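Local atomic coordinates of mandelate racemase/muconate lactonizing enzyme family protein (Azoarcus sp., PDB entry 2QDE), a protein that belongs to the mandelate racemase/muconate lactonizing enzyme family, pairing an enolase-type N-terminal domain with a barrel domain that holds a barium ion in the crystal. Residues S14-K18 / H331-C335; I31-L35 / Q62-T66; N343-N348 / I367-L373. One frame throughout, in Å; residues are numbered along the deposited sequence.

Interaction 1 of 3, residues S14-K18 / H331-C335; sequences STPMK and HIHDC
Lys18 and Ile332 meet through the backbone: Lys18 N donates to Ile332 O at 3.0 Å, along a bent path (139° at the hydrogen). The methyl CG2 of Thr15 reaches CG2 of Ile332 at 3.9 Å, the two side chains roughly perpendicular, and Met17 SD comes to 4.0 Å from Ile332 CA and 4.3 Å from its CG1. Lys18, bent at chi2 (-68°) and again at chi4, runs next to Asp334 and offers CD, rather than its amine, 3.6 Å from OD2 of Asp334. What positions the acceptor is the end of helix 328-332. Asp334, with positive phi, is the C' residue of a Schellman motif, in which Cys335 N pairs with Leu330 O, and Asp334 N makes a weak bond to His331 O. On the helix side Ile332 CG2 also sits over the centre of the His333 ring, whose NE2 is bonded to Asp344. The exit of strand 5-15 thus meets a helix C-terminus of the barrel domain at the surface. With Lys18 NZ still 5.1 Å from Asp334 OD2, the opposite charges probably attract only weakly, and the contact rests on one backbone bond and on packing.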
ATOM      1  N   SER A  14       9.981 -47.639  15.605  1.00 19.27           N
ATOM      2  CA  SER A  14       8.598 -47.431  16.006  1.00 20.38           C
ATOM      3  C   SER A  14       8.584 -47.520  17.529  1.00 20.95           C
ATOM      4  O   SER A  14       8.866 -48.573  18.095  1.00 19.40           O
ATOM      5  CB  SER A  14       7.692 -48.505  15.397  1.00 19.26           C
ATOM      6  OG  SER A  14       7.617 -48.378  13.986  1.00 19.96           O
ATOM      7  N   THR A  15       8.261 -46.410  18.186  1.00 21.22           N
ATOM      8  CA  THR A  15       8.244 -46.366  19.644  1.00 20.72           C
ATOM      9  C   THR A  15       6.842 -46.351  20.254  1.00 22.96           C
ATOM     10  O   THR A  15       6.046 -45.454  19.992  1.00 22.62           O
ATOM     11  CB  THR A  15       9.012 -45.135  20.152  1.00 20.51           C
ATOM     12  OG1 THR A  15      10.309 -45.114  19.554  1.00 21.26           O
ATOM     13  CG2 THR A  15       9.159 -45.179  21.665  1.00 20.81           C
ATOM     14  N   PRO A  16       6.526 -47.362  21.079  1.00 24.37           N
ATOM     15  CA  PRO A  16       5.211 -47.440  21.719  1.00 25.36           C
ATOM     16  C   PRO A  16       5.052 -46.348  22.781  1.00 27.12           C
ATOM     17  O   PRO A  16       6.021 -45.951  23.427  1.00 25.56           O
ATOM     18  CB  PRO A  16       5.208 -48.835  22.351  1.00 26.04           C
ATOM     19  CG  PRO A  16       6.218 -49.606  21.531  1.00 26.05           C
ATOM     20  CD  PRO A  16       7.301 -48.592  21.322  1.00 24.60           C
ATOM     21  N   MET A  17       3.822 -45.878  22.957  1.00 29.39           N
ATOM     22  CA  MET A  17       3.511 -44.846  23.941  1.00 31.13           C
ATOM     23  C   MET A  17       3.077 -45.455  25.277  1.00 32.84           C
ATOM     24  O   MET A  17       2.546 -46.575  25.318  1.00 32.66           O
ATOM     25  CB  MET A  17       2.384 -43.956  23.409  1.00 31.77           C
ATOM     26  CG  MET A  17       2.711 -43.252  22.105  1.00 32.87           C
ATOM     27  SD  MET A  17       3.616 -41.713  22.343  1.00 34.38           S
ATOM     28  CE  MET A  17       2.314 -40.540  22.146  1.00 34.11           C
ATOM     29  N   LYS A  18       3.302 -44.701  26.355  1.00 33.36           N
ATOM     30  CA  LYS A  18       2.927 -45.084  27.723  1.00 34.79           C
ATOM     31  C   LYS A  18       3.979 -45.908  28.455  1.00 34.75           C
ATOM     32  O   LYS A  18       4.181 -45.743  29.666  1.00 35.37           O
ATOM     33  CB  LYS A  18       1.592 -45.839  27.730  1.00 34.25           C
ATOM     34  CG  LYS A  18       0.383 -45.016  27.288  1.00 34.64           C
ATOM     35  CD  LYS A  18       0.031 -43.921  28.282  1.00 35.59           C
ATOM     36  CE  LYS A  18      -1.341 -43.327  27.970  1.00 36.78           C
ATOM     37  NZ  LYS A  18      -2.376 -44.409  27.860  1.00 38.62           N
ATOM     38  N   HIS A 331       5.980 -37.189  26.982  1.00 22.73           N
ATOM     39  CA  HIS A 331       4.763 -37.680  26.343  1.00 24.52           C
ATOM     40  C   HIS A 331       4.916 -39.170  26.033  1.00 24.30           C
ATOM     41  O   HIS A 331       3.995 -39.962  26.250  1.00 24.17           O
ATOM     42  CB  HIS A 331       4.477 -36.893  25.057  1.00 25.58           C
ATOM     43  CG  HIS A 331       4.240 -35.431  25.287  1.00 28.52           C
ATOM     44  ND1 HIS A 331       4.921 -34.448  24.599  1.00 30.06           N
ATOM     45  CD2 HIS A 331       3.400 -34.784  26.131  1.00 29.46           C
ATOM     46  CE1 HIS A 331       4.511 -33.260  25.010  1.00 30.80           C
ATOM     47  NE2 HIS A 331       3.588 -33.434  25.939  1.00 31.03           N
ATOM     48  N   ILE A 332       6.086 -39.559  25.536  1.00 23.25           N
ATOM     49  CA  ILE A 332       6.322 -40.962  25.212  1.00 24.46           C
ATOM     50  C   ILE A 332       6.257 -41.856  26.453  1.00 24.91           C
ATOM     51  O   ILE A 332       5.674 -42.946  26.421  1.00 23.67           O
ATOM     52  CB  ILE A 332       7.708 -41.157  24.530  1.00 24.41           C
ATOM     53  CG1 ILE A 332       7.677 -40.584  23.112  1.00 23.85           C
ATOM     54  CG2 ILE A 332       8.080 -42.641  24.492  1.00 22.18           C
ATOM     55  CD1 ILE A 332       9.007 -40.691  22.386  1.00 25.92           C
ATOM     56  N   HIS A 333       6.848 -41.388  27.547  1.00 23.48           N
ATOM     57  CA  HIS A 333       6.883 -42.168  28.779  1.00 24.40           C
ATOM     58  C   HIS A 333       5.796 -41.820  29.794  1.00 24.12           C
ATOM     59  O   HIS A 333       5.867 -42.219  30.952  1.00 24.98           O
ATOM     60  CB  HIS A 333       8.270 -42.037  29.406  1.00 22.59           C
ATOM     61  CG  HIS A 333       9.371 -42.516  28.514  1.00 23.77           C
ATOM     62  ND1 HIS A 333       9.613 -43.853  28.282  1.00 23.03           N
ATOM     63  CD2 HIS A 333      10.254 -41.836  27.746  1.00 23.74           C
ATOM     64  CE1 HIS A 333      10.597 -43.977  27.410  1.00 24.45           C
ATOM     65  NE2 HIS A 333      11.003 -42.768  27.067  1.00 24.09           N
ATOM     66  N   ASP A 334       4.786 -41.087  29.345  1.00 25.73           N
ATOM     67  CA  ASP A 334       3.662 -40.685  30.187  1.00 27.63           C
ATOM     68  C   ASP A 334       4.048 -40.340  31.634  1.00 27.94           C
ATOM     69  O   ASP A 334       3.625 -41.004  32.573  1.00 27.48           O
ATOM     70  CB  ASP A 334       2.598 -41.793  30.161  1.00 29.06           C
ATOM     71  CG  ASP A 334       1.282 -41.359  30.777  1.00 31.08           C
ATOM     72  OD1 ASP A 334       0.922 -40.175  30.656  1.00 33.27           O
ATOM     73  OD2 ASP A 334       0.588 -42.205  31.369  1.00 33.53           O
ATOM     74  N   CYS A 335       4.852 -39.294  31.801  1.00 26.67           N
ATOM     75  CA  CYS A 335       5.278 -38.838  33.125  1.00 26.69           C
ATOM     76  C   CYS A 335       5.514 -37.330  33.070  1.00 26.80           C
ATOM     77  O   CYS A 335       5.390 -36.724  31.998  1.00 28.27           O
ATOM     78  CB  CYS A 335       6.555 -39.560  33.559  1.00 26.23           C
ATOM     79  SG  CYS A 335       7.829 -39.581  32.303  1.00 28.40           S
TER

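Interaction 2 of 3, residues I31-L35 / Q62-T66; sequences IDGVL and QDSIT
Gln62 reaches Gly33 because its CG stands beside the backbone N (chi1 -72°) and the chain then runs extended, carrying the terminal amide from the first turn of helix 62-78 to the carbonyl oxygen of Gly33. This is strand-to-helix packing within the enolase-type N-terminal domain, where the helix lies against the antiparallel sheet that includes strand 31-40; the two short segments run nearly parallel, 11° apart, with their axes 8.2 Å from each other at closest approach. The amide NE2 of Gln62 donates to Gly33 O at 2.7 Å, nearly straight at 166°, arriving in the carbonyl plane on a lone pair. Other partners fix the amide further: NE2 also bonds Thr379 OG1, and OE1 takes a bond from Lys382 NZ. The CB of Asp32 rests against the amide carbon CD of Gln62 at 3.9 Å, while the carboxylate turns to Ser14 and Arg30.

Val34 supplies the apolar half of the contact: CG1 goes to Ile65, and CG2 to Thr66 and the Gln62 backbone. CG1 meets CG2 of Ile65 at 4.1 Å, the two side chains running antiparallel past one another, and Ile65 also packs on helix 101-119. The other methyl, CG2, lies 4.0 Å from Gln62 O and faces the hydroxyl of Thr66, which is turned back onto its own helix. Gln62 O consequently receives two donors one turn on, Thr66 N and Thr66 OG1; the hydroxyl donates at 2.9 Å from above the carbonyl plane of Gln62, with its oxygen 3.8 Å from Val34 CG2.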
ATOM      1  N   ILE A  31       4.922 -44.272  17.812  1.00 28.19           N
ATOM      2  CA  ILE A  31       5.578 -43.181  17.109  1.00 25.54           C
ATOM      3  C   ILE A  31       6.528 -43.735  16.048  1.00 24.97           C
ATOM      4  O   ILE A  31       7.515 -44.396  16.385  1.00 23.72           O
ATOM      5  CB  ILE A  31       6.397 -42.322  18.091  1.00 25.46           C
ATOM      6  CG1 ILE A  31       5.477 -41.701  19.142  1.00 27.38           C
ATOM      7  CG2 ILE A  31       7.168 -41.263  17.332  1.00 27.17           C
ATOM      8  CD1 ILE A  31       4.339 -40.868  18.564  1.00 28.66           C
ATOM      9  N   ASP A  32       6.234 -43.471  14.775  1.00 22.30           N
ATOM     10  CA  ASP A  32       7.089 -43.940  13.688  1.00 21.43           C
ATOM     11  C   ASP A  32       8.074 -42.846  13.282  1.00 22.35           C
ATOM     12  O   ASP A  32       7.677 -41.761  12.834  1.00 21.87           O
ATOM     13  CB  ASP A  32       6.259 -44.364  12.474  1.00 22.34           C
ATOM     14  CG  ASP A  32       5.350 -45.553  12.769  1.00 23.54           C
ATOM     15  OD1 ASP A  32       5.768 -46.454  13.533  1.00 23.12           O
ATOM     16  OD2 ASP A  32       4.226 -45.594  12.228  1.00 25.57           O
ATOM     17  N   GLY A  33       9.360 -43.135  13.436  1.00 21.11           N
ATOM     18  CA  GLY A  33      10.367 -42.155  13.099  1.00 19.75           C
ATOM     19  C   GLY A  33      11.614 -42.764  12.509  1.00 20.90           C
ATOM     20  O   GLY A  33      11.611 -43.905  12.057  1.00 20.69           O
ATOM     21  N   VAL A  34      12.701 -42.006  12.531  1.00 19.14           N
ATOM     22  CA  VAL A  34      13.947 -42.478  11.972  1.00 19.21           C
ATOM     23  C   VAL A  34      15.143 -41.991  12.780  1.00 19.44           C
ATOM     24  O   VAL A  34      15.112 -40.900  13.344  1.00 17.98           O
ATOM     25  CB  VAL A  34      14.057 -41.993  10.502  1.00 21.89           C
ATOM     26  CG1 VAL A  34      15.445 -41.486  10.202  1.00 22.92           C
ATOM     27  CG2 VAL A  34      13.684 -43.122   9.560  1.00 20.84           C
ATOM     28  N   LEU A  35      16.181 -42.822  12.850  1.00 18.36           N
ATOM     29  CA  LEU A  35      17.415 -42.459  13.535  1.00 17.88           C
ATOM     30  C   LEU A  35      18.483 -42.390  12.456  1.00 19.17           C
ATOM     31  O   LEU A  35      18.472 -43.180  11.508  1.00 20.45           O
ATOM     32  CB  LEU A  35      17.822 -43.501  14.578  1.00 17.92           C
ATOM     33  CG  LEU A  35      16.942 -43.748  15.805  1.00 19.23           C
ATOM     34  CD1 LEU A  35      17.728 -44.613  16.785  1.00 19.51           C
ATOM     35  CD2 LEU A  35      16.540 -42.434  16.474  1.00 19.12           C
ATOM     36  N   GLN A  62       8.819 -42.062   7.172  1.00 18.25           N
ATOM     37  CA  GLN A  62      10.046 -42.801   7.409  1.00 18.82           C
ATOM     38  C   GLN A  62      10.742 -43.020   6.082  1.00 17.71           C
ATOM     39  O   GLN A  62      11.929 -42.751   5.955  1.00 18.50           O
ATOM     40  CB  GLN A  62       9.751 -44.154   8.043  1.00 18.07           C
ATOM     41  CG  GLN A  62       9.318 -44.097   9.482  1.00 19.21           C
ATOM     42  CD  GLN A  62       9.154 -45.486  10.051  1.00 21.26           C
ATOM     43  OE1 GLN A  62       8.453 -46.320   9.470  1.00 21.53           O
ATOM     44  NE2 GLN A  62       9.800 -45.750  11.183  1.00 17.42           N
ATOM     45  N   ASP A  63       9.988 -43.498   5.092  1.00 17.57           N
ATOM     46  CA  ASP A  63      10.554 -43.759   3.772  1.00 19.05           C
ATOM     47  C   ASP A  63      11.010 -42.486   3.054  1.00 19.03           C
ATOM     48  O   ASP A  63      12.032 -42.502   2.369  1.00 16.87           O
ATOM     49  CB  ASP A  63       9.564 -44.571   2.917  1.00 19.57           C
ATOM     50  CG  ASP A  63       9.389 -46.011   3.430  1.00 22.33           C
ATOM     51  OD1 ASP A  63      10.185 -46.434   4.300  1.00 22.56           O
ATOM     52  OD2 ASP A  63       8.466 -46.725   2.966  1.00 22.67           O
ATOM     53  N   SER A  64      10.272 -41.382   3.226  1.00 19.61           N
ATOM     54  CA  SER A  64      10.648 -40.098   2.618  1.00 20.40           C
ATOM     55  C   SER A  64      12.048 -39.726   3.060  1.00 18.31           C
ATOM     56  O   SER A  64      12.942 -39.490   2.257  1.00 18.67           O
ATOM     57  CB  SER A  64       9.736 -38.958   3.089  1.00 21.13           C
ATOM     58  OG  SER A  64       8.445 -39.091   2.569  1.00 31.06           O
ATOM     59  N   ILE A  65      12.207 -39.643   4.372  1.00 18.87           N
ATOM     60  CA  ILE A  65      13.471 -39.272   4.974  1.00 17.39           C
ATOM     61  C   ILE A  65      14.591 -40.244   4.609  1.00 17.85           C
ATOM     62  O   ILE A  65      15.697 -39.828   4.259  1.00 16.68           O
ATOM     63  CB  ILE A  65      13.313 -39.194   6.503  1.00 15.85           C
ATOM     64  CG1 ILE A  65      12.243 -38.148   6.845  1.00 14.50           C
ATOM     65  CG2 ILE A  65      14.651 -38.852   7.157  1.00 15.46           C
ATOM     66  CD1 ILE A  65      11.784 -38.168   8.294  1.00 15.49           C
ATOM     67  N   THR A  66      14.296 -41.537   4.672  1.00 18.12           N
ATOM     68  CA  THR A  66      15.299 -42.537   4.362  1.00 18.17           C
ATOM     69  C   THR A  66      15.793 -42.421   2.930  1.00 18.04           C
ATOM     70  O   THR A  66      16.995 -42.476   2.676  1.00 18.10           O
ATOM     71  CB  THR A  66      14.763 -43.962   4.612  1.00 18.64           C
ATOM     72  OG1 THR A  66      14.475 -44.122   6.008  1.00 18.93           O
ATOM     73  CG2 THR A  66      15.800 -45.004   4.189  1.00 19.72           C
TER

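Interaction 3 of 3, residues N343-N348 / I367-L373; sequences NDIALN and IELNEDL
Ile345 and Asn370, with Leu347 and Glu368, supply the backbone bonds of this contact. Asn370 N donates to Ile345 O at 2.8 Å, and Leu347 N to Glu368 O at 2.7 Å, the latter donor lying almost in line with the C=O bond of Glu368. Between them Ala346 and Leu369 form a single beta bridge, and Leu369 CA brings a CH...O contact to the same Ile345 carbonyl.

Side-chain polar bonds flank the pairing. Asn348, its CG set between the backbone N and carbonyl carbon (chi1 60°), turns its amide so that OD1 accepts from Glu368 N at 2.9 Å, while ND2 bonds Gly366 O. Local to 367-373, Asn370 is the N-cap of helix 371-377: its OD1 takes Leu373 N at 3.1 Å, from well above the amide plane. A water bridges the two segments, giving a hydrogen to Asp344 O and accepting one from Asn370 ND2. Asp344 OD2 accepts from Gly303 N, outside the contact.

In fold terms, a loop following helix 328-332 is paired with the lead-in to helix 371-377, both in the enolase-type C-terminal domain, with the Ile345 and Leu369 side chains also touching strand 45-49 of the N-terminal domain's antiparallel strands.

Apolar packing lies around these bonds. Ile345 and Leu369 project in the same direction, flank to flank, CD1 to CD2 4.0 Å, whereas Leu373 stands roughly perpendicular to Ile345, its CD2 4.1 Å from Ile345 CG2. Ala346 CB touches Ile367 CG2. On the exposed flank, Leu347 CD2 covers Asn370 CB at 3.5 Å.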
ATOM      1  N   ASN A 343      13.503 -46.542  30.152  1.00 29.90           N
ATOM      2  CA  ASN A 343      13.582 -47.377  28.962  1.00 28.62           C
ATOM      3  C   ASN A 343      13.493 -46.565  27.670  1.00 26.31           C
ATOM      4  O   ASN A 343      12.700 -46.882  26.791  1.00 23.27           O
ATOM      5  CB  ASN A 343      12.469 -48.434  29.012  1.00 31.20           C
ATOM      6  CG  ASN A 343      12.611 -49.495  27.926  1.00 33.51           C
ATOM      7  OD1 ASN A 343      11.991 -49.407  26.859  1.00 35.66           O
ATOM      8  ND2 ASN A 343      13.441 -50.504  28.191  1.00 35.27           N
ATOM      9  N   ASP A 344      14.314 -45.518  27.569  1.00 24.81           N
ATOM     10  CA  ASP A 344      14.346 -44.653  26.385  1.00 22.09           C
ATOM     11  C   ASP A 344      15.564 -45.055  25.554  1.00 22.01           C
ATOM     12  O   ASP A 344      16.531 -45.587  26.105  1.00 21.11           O
ATOM     13  CB  ASP A 344      14.484 -43.185  26.808  1.00 21.12           C
ATOM     14  CG  ASP A 344      14.213 -42.218  25.667  1.00 21.34           C
ATOM     15  OD1 ASP A 344      13.036 -42.060  25.285  1.00 22.49           O
ATOM     16  OD2 ASP A 344      15.177 -41.619  25.146  1.00 21.64           O
ATOM     17  N   ILE A 345      15.542 -44.814  24.242  1.00 20.80           N
ATOM     18  CA  ILE A 345      16.701 -45.184  23.439  1.00 21.43           C
ATOM     19  C   ILE A 345      17.894 -44.339  23.861  1.00 22.04           C
ATOM     20  O   ILE A 345      19.030 -44.615  23.472  1.00 24.06           O
ATOM     21  CB  ILE A 345      16.461 -45.022  21.921  1.00 22.69           C
ATOM     22  CG1 ILE A 345      16.134 -43.576  21.579  1.00 21.47           C
ATOM     23  CG2 ILE A 345      15.333 -45.946  21.475  1.00 21.75           C
ATOM     24  CD1 ILE A 345      16.168 -43.306  20.093  1.00 23.32           C
ATOM     25  N   ALA A 346      17.628 -43.295  24.644  1.00 21.58           N
ATOM     26  CA  ALA A 346      18.693 -42.452  25.174  1.00 22.41           C
ATOM     27  C   ALA A 346      18.966 -43.026  26.557  1.00 22.09           C
ATOM     28  O   ALA A 346      18.068 -43.062  27.399  1.00 22.94           O
ATOM     29  CB  ALA A 346      18.235 -40.998  25.305  1.00 21.34           C
ATOM     30  N   LEU A 347      20.184 -43.499  26.790  1.00 23.67           N
ATOM     31  CA  LEU A 347      20.515 -44.055  28.094  1.00 24.07           C
ATOM     32  C   LEU A 347      20.520 -42.943  29.124  1.00 24.12           C
ATOM     33  O   LEU A 347      20.264 -43.179  30.303  1.00 24.13           O
ATOM     34  CB  LEU A 347      21.891 -44.724  28.068  1.00 25.41           C
ATOM     35  CG  LEU A 347      22.030 -46.016  27.263  1.00 23.63           C
ATOM     36  CD1 LEU A 347      23.495 -46.367  27.140  1.00 23.27           C
ATOM     37  CD2 LEU A 347      21.260 -47.138  27.946  1.00 25.39           C
ATOM     38  N   ASN A 348      20.799 -41.725  28.667  1.00 23.81           N
ATOM     39  CA  ASN A 348      20.854 -40.565  29.549  1.00 22.31           C
ATOM     40  C   ASN A 348      19.956 -39.422  29.061  1.00 22.88           C
ATOM     41  O   ASN A 348      20.434 -38.407  28.556  1.00 23.56           O
ATOM     42  CB  ASN A 348      22.306 -40.098  29.673  1.00 23.14           C
ATOM     43  CG  ASN A 348      22.915 -39.710  28.331  1.00 22.98           C
ATOM     44  OD1 ASN A 348      22.582 -40.276  27.284  1.00 22.47           O
ATOM     45  ND2 ASN A 348      23.824 -38.748  28.362  1.00 22.93           N
ATOM     46  N   ILE A 367      24.283 -37.436  24.068  1.00 19.93           N
ATOM     47  CA  ILE A 367      23.421 -38.603  24.212  1.00 21.10           C
ATOM     48  C   ILE A 367      24.147 -39.924  23.929  1.00 22.48           C
ATOM     49  O   ILE A 367      24.945 -40.023  22.992  1.00 22.76           O
ATOM     50  CB  ILE A 367      22.201 -38.513  23.256  1.00 20.93           C
ATOM     51  CG1 ILE A 367      21.363 -37.271  23.590  1.00 19.66           C
ATOM     52  CG2 ILE A 367      21.357 -39.783  23.354  1.00 18.89           C
ATOM     53  CD1 ILE A 367      20.714 -37.307  24.956  1.00 20.00           C
ATOM     54  N   GLU A 368      23.841 -40.930  24.743  1.00 24.56           N
ATOM     55  CA  GLU A 368      24.407 -42.277  24.614  1.00 25.69           C
ATOM     56  C   GLU A 368      23.244 -43.202  24.271  1.00 23.07           C
ATOM     57  O   GLU A 368      22.315 -43.357  25.066  1.00 23.49           O
ATOM     58  CB  GLU A 368      25.014 -42.733  25.938  1.00 28.07           C
ATOM     59  CG  GLU A 368      26.000 -41.767  26.544  1.00 35.32           C
ATOM     60  CD  GLU A 368      27.400 -41.982  26.039  1.00 39.17           C
ATOM     61  OE1 GLU A 368      27.566 -42.192  24.813  1.00 41.28           O
ATOM     62  OE2 GLU A 368      28.338 -41.937  26.865  1.00 41.38           O
ATOM     63  N   LEU A 369      23.291 -43.817  23.097  1.00 23.82           N
ATOM     64  CA  LEU A 369      22.213 -44.701  22.675  1.00 24.17           C
ATOM     65  C   LEU A 369      22.228 -46.092  23.295  1.00 24.53           C
ATOM     66  O   LEU A 369      23.282 -46.708  23.470  1.00 24.40           O
ATOM     67  CB  LEU A 369      22.209 -44.863  21.149  1.00 24.23           C
ATOM     68  CG  LEU A 369      21.604 -43.766  20.272  1.00 25.56           C
ATOM     69  CD1 LEU A 369      21.647 -44.210  18.819  1.00 25.34           C
ATOM     70  CD2 LEU A 369      20.165 -43.491  20.687  1.00 25.07           C
ATOM     71  N   ASN A 370      21.042 -46.577  23.636  1.00 22.96           N
ATOM     72  CA  ASN A 370      20.903 -47.919  24.164  1.00 23.44           C
ATOM     73  C   ASN A 370      20.775 -48.717  22.865  1.00 23.32           C
ATOM     74  O   ASN A 370      19.678 -48.861  22.330  1.00 21.61           O
ATOM     75  CB  ASN A 370      19.622 -48.030  24.993  1.00 23.91           C
ATOM     76  CG  ASN A 370      19.394 -49.430  25.529  1.00 24.59           C
ATOM     77  OD1 ASN A 370      19.816 -50.414  24.918  1.00 24.62           O
ATOM     78  ND2 ASN A 370      18.707 -49.528  26.659  1.00 24.03           N
ATOM     79  N   GLU A 371      21.902 -49.203  22.352  1.00 22.96           N
ATOM     80  CA  GLU A 371      21.927 -49.937  21.086  1.00 24.64           C
ATOM     81  C   GLU A 371      20.980 -51.132  20.965  1.00 25.31           C
ATOM     82  O   GLU A 371      20.305 -51.289  19.941  1.00 22.99           O
ATOM     83  CB  GLU A 371      23.352 -50.404  20.770  1.00 25.47           C
ATOM     84  CG  GLU A 371      24.380 -49.288  20.604  1.00 27.33           C
ATOM     85  CD  GLU A 371      24.058 -48.329  19.469  1.00 30.35           C
ATOM     86  OE1 GLU A 371      23.393 -48.740  18.487  1.00 31.15           O
ATOM     87  OE2 GLU A 371      24.494 -47.155  19.550  1.00 31.15           O
ATOM     88  N   ASP A 372      20.928 -51.988  21.981  1.00 26.26           N
ATOM     89  CA  ASP A 372      20.043 -53.133  21.881  1.00 28.15           C
ATOM     90  C   ASP A 372      18.568 -52.733  21.881  1.00 26.45           C
ATOM     91  O   ASP A 372      17.755 -53.365  21.204  1.00 25.57           O
ATOM     92  CB  ASP A 372      20.364 -54.176  22.971  1.00 33.49           C
ATOM     93  CG  ASP A 372      20.705 -53.560  24.303  1.00 38.98           C
ATOM     94  OD1 ASP A 372      19.762 -53.121  24.999  1.00 42.29           O
ATOM     95  OD2 ASP A 372      21.916 -53.523  24.665  1.00 41.90           O
ATOM     96  N   LEU A 373      18.218 -51.674  22.607  1.00 24.30           N
ATOM     97  CA  LEU A 373      16.829 -51.215  22.624  1.00 22.78           C
ATOM     98  C   LEU A 373      16.492 -50.694  21.231  1.00 21.48           C
ATOM     99  O   LEU A 373      15.382 -50.890  20.729  1.00 21.07           O
ATOM    100  CB  LEU A 373      16.633 -50.100  23.659  1.00 21.93           C
ATOM    101  CG  LEU A 373      15.264 -49.411  23.687  1.00 21.28           C
ATOM    102  CD1 LEU A 373      14.157 -50.428  23.903  1.00 19.87           C
ATOM    103  CD2 LEU A 373      15.250 -48.365  24.797  1.00 21.92           C
TER
HETATM  104  O   HOH W   1      17.326 -47.268  28.121  1.00 31.33           O

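In the fold
Each of the three contacts touches the other two. Interactions 1 and 2 have centres about 17 Å apart and share the antiparallel sheet, in which strands 5-15 and 31-40 are neighbours; Thr15 O with Ile31 N and Ser14 OG with Asp32 OD1 probably bond between them. Interaction 3, centred about 14 Å from interaction 1 and 18 Å from interaction 2, meets interaction 1 through His333 and Asp344. Along the chain, interaction 2 falls between the two halves of interaction 1, and interaction 3 follows both. Interaction 1 joins the N-terminal domain to the C-terminal part directly; interaction 2 lies within the N-terminal domain and interaction 3 within the C-terminal part, whose Ile345 touches Leu35 across the boundary.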